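Local coordinates for protein beta-glucoside kinase (Listeria monocytogenes, PDB 4HTL) that catalyses the ATP-dependent phosphorylation of cellobiose to cellobiose-6'-phosphate and may also regulate transcription of the cellobiose-PTS operon, at residues P238-I243 against I270-T275. Numbering follows the deposited sequence.
Sequences PTHIFI and IIETAT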
loop_
_atom_site.group_PDB
_atom_site.type_symbol
_atom_site.label_atom_id
_atom_site.label_comp_id
_atom_site.label_asym_id
_atom_site.label_seq_id
_atom_site.Cartn_x
_atom_site.Cartn_y
_atom_site.Cartn_z
ATOM N N PRO A 238 -2.313 -8.561 2.318
ATOM C CA PRO A 238 -1.412 -9.679 2.330
ATOM C C PRO A 238 -1.978 -10.888 3.060
ATOM O O PRO A 238 -2.861 -10.739 3.869
ATOM C CB PRO A 238 -0.239 -9.136 3.113
ATOM C CG PRO A 238 -0.896 -8.200 4.160
ATOM C CD PRO A 238 -2.056 -7.586 3.414
ATOM N N THR A 239 -1.440 -12.081 2.821
ATOM C CA THR A 239 -1.740 -13.214 3.676
ATOM C C THR A 239 -0.886 -13.213 4.958
ATOM O O THR A 239 -1.334 -13.670 6.016
ATOM C CB THR A 239 -1.542 -14.536 2.897
ATOM O OG1 THR A 239 -0.167 -14.672 2.487
ATOM C CG2 THR A 239 -2.528 -14.592 1.710
ATOM N N HIS A 240 0.320 -12.662 4.844
ATOM C CA HIS A 240 1.351 -12.717 5.896
ATOM C C HIS A 240 2.080 -11.391 5.950
ATOM O O HIS A 240 2.359 -10.784 4.907
ATOM C CB HIS A 240 2.412 -13.784 5.620
ATOM C CG HIS A 240 1.904 -15.184 5.671
ATOM N ND1 HIS A 240 1.020 -15.672 4.763
ATOM C CD2 HIS A 240 2.190 -16.221 6.538
ATOM C CE1 HIS A 240 0.762 -16.952 5.046
ATOM N NE2 HIS A 240 1.467 -17.289 6.145
ATOM N N ILE A 241 2.378 -10.934 7.156
ATOM C CA ILE A 241 3.330 -9.849 7.370
ATOM C C ILE A 241 4.417 -10.374 8.275
ATOM O O ILE A 241 4.163 -10.771 9.422
ATOM C CB ILE A 241 2.684 -8.590 7.991
ATOM C CG1 ILE A 241 1.521 -8.085 7.082
ATOM C CG2 ILE A 241 3.726 -7.468 8.229
ATOM C CD1 ILE A 241 0.759 -6.908 7.657
ATOM N N PHE A 242 5.624 -10.366 7.746
ATOM C CA PHE A 242 6.795 -10.829 8.483
ATOM C C PHE A 242 7.487 -9.655 9.132
ATOM O O PHE A 242 7.881 -8.689 8.445
ATOM C CB PHE A 242 7.751 -11.594 7.575
ATOM C CG PHE A 242 7.118 -12.806 6.911
ATOM C CD1 PHE A 242 6.621 -13.836 7.670
ATOM C CD2 PHE A 242 6.939 -12.869 5.530
ATOM C CE1 PHE A 242 5.993 -14.916 7.099
ATOM C CE2 PHE A 242 6.343 -13.963 4.954
ATOM C CZ PHE A 242 5.857 -14.971 5.723
ATOM N N ILE A 243 7.673 -9.742 10.449
ATOM C CA ILE A 243 8.212 -8.614 11.184
ATOM C C ILE A 243 9.589 -8.957 11.719
ATOM O O ILE A 243 9.792 -10.037 12.277
ATOM C CB ILE A 243 7.301 -8.171 12.349
ATOM C CG1 ILE A 243 5.819 -7.975 11.889
ATOM C CG2 ILE A 243 7.893 -6.859 12.952
ATOM C CD1 ILE A 243 4.795 -7.617 12.988
ATOM N N ILE A 270 -1.732 -13.271 8.892
ATOM C CA ILE A 270 -0.775 -13.937 9.771
ATOM C C ILE A 270 0.420 -13.010 9.990
ATOM O O ILE A 270 0.965 -12.486 9.052
ATOM C CB ILE A 270 -0.315 -15.265 9.172
ATOM C CG1 ILE A 270 -1.495 -16.261 9.182
ATOM C CG2 ILE A 270 0.889 -15.864 9.942
ATOM C CD1 ILE A 270 -1.259 -17.452 8.272
ATOM N N ILE A 271 0.723 -12.743 11.262
ATOM C CA ILE A 271 1.932 -12.020 11.649
ATOM C C ILE A 271 2.895 -12.973 12.336
ATOM O O ILE A 271 2.517 -13.711 13.230
ATOM C CB ILE A 271 1.683 -10.687 12.457
ATOM C CG1 ILE A 271 1.049 -10.935 13.810
ATOM C CG2 ILE A 271 0.839 -9.698 11.624
ATOM C CD1 ILE A 271 1.010 -9.700 14.745
ATOM N N GLU A 272 4.158 -12.912 11.935
ATOM C CA GLU A 272 5.195 -13.757 12.518
ATOM C C GLU A 272 6.550 -13.150 12.208
ATOM O O GLU A 272 6.653 -12.213 11.425
ATOM C CB GLU A 272 5.103 -15.223 12.031
ATOM C CG GLU A 272 5.238 -15.411 10.573
ATOM C CD GLU A 272 5.014 -16.883 10.207
ATOM O OE1 GLU A 272 5.687 -17.722 10.805
ATOM O OE2 GLU A 272 4.156 -17.182 9.337
ATOM N N THR A 273 7.585 -13.643 12.870
ATOM C CA THR A 273 8.897 -13.102 12.643
ATOM C C THR A 273 9.495 -13.443 11.279
ATOM O O THR A 273 9.247 -14.503 10.716
ATOM C CB THR A 273 9.895 -13.538 13.726
ATOM O OG1 THR A 273 9.926 -14.977 13.800
ATOM C CG2 THR A 273 9.524 -12.883 15.099
ATOM N N ALA A 274 10.292 -12.519 10.769
ATOM C CA ALA A 274 11.106 -12.739 9.568
ATOM C C ALA A 274 12.208 -13.735 9.929
ATOM O O ALA A 274 12.552 -13.867 11.076
ATOM C CB ALA A 274 11.740 -11.398 9.139
ATOM N N THR A 275 12.771 -14.398 8.929
ATOM C CA THR A 275 13.876 -15.322 9.116
ATOM C C THR A 275 15.201 -14.733 8.579
ATOM O O THR A 275 15.256 -13.703 7.894
ATOM C CB THR A 275 13.589 -16.663 8.426
ATOM O OG1 THR A 275 13.435 -16.470 7.020
ATOM C CG2 THR A 275 12.337 -17.387 8.995
#
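Ile270 is gripped through both its polar backbone atoms: its N donates to Thr239 O and its O accepts from Ile241 N at 2.8 Å. Glu272 does likewise between Ile241 and Ile243, although Glu272 N to Ile241 O is weak at 3.3 Å. In all, five backbone hydrogen bonds, passing alternately in each direction, join the parallel strand segments 240-243 and 270-273, whose axes diverge by 24°, with the outer bonds reaching Thr239 and Ala274. In the last, Ala274 N approaches Ile243 O from above the carbonyl plane, 57° out of it, where 270-275 passes out of strand 270-273 into loop.

On the face bearing His240, Phe242, Ile270 and Glu272, a CH-pi contact sets Ile270 CB over the imidazole, 4.1 Å from its centroid and displaced toward the rim, while Ile270 CD1 reaches His240 NE2. A hydrogen bond between Thr239 OG1 and His240 ND1 (2.8 Å) helps fix the ring's rotation. Glu272 CG, set between its own N and carbonyl carbon, meets the edge of the Phe242 ring, 3.6 Å from CD1. The carboxylate OE2 lies at the imidazole edge, 3.6 Å from His240 CD2, with the two planes only 22° apart; OE1 instead forms a salt bridge with Lys119.

On the other face, Ile241 CB and Ile271 CG2 make a looser apolar contact at 4.2 Å.

The pair closes the parallel beta-alpha-beta unit through helix 253-261 in the C-terminal sheet of this ROK, actin-like ATPase fold. Strand 270-273 is the outermost strand of its sheet within this chain, strand 126-131 flanks 240-244 on its other side, Ile241 packs on helix 212-236, and Ile243 on helix 253-261.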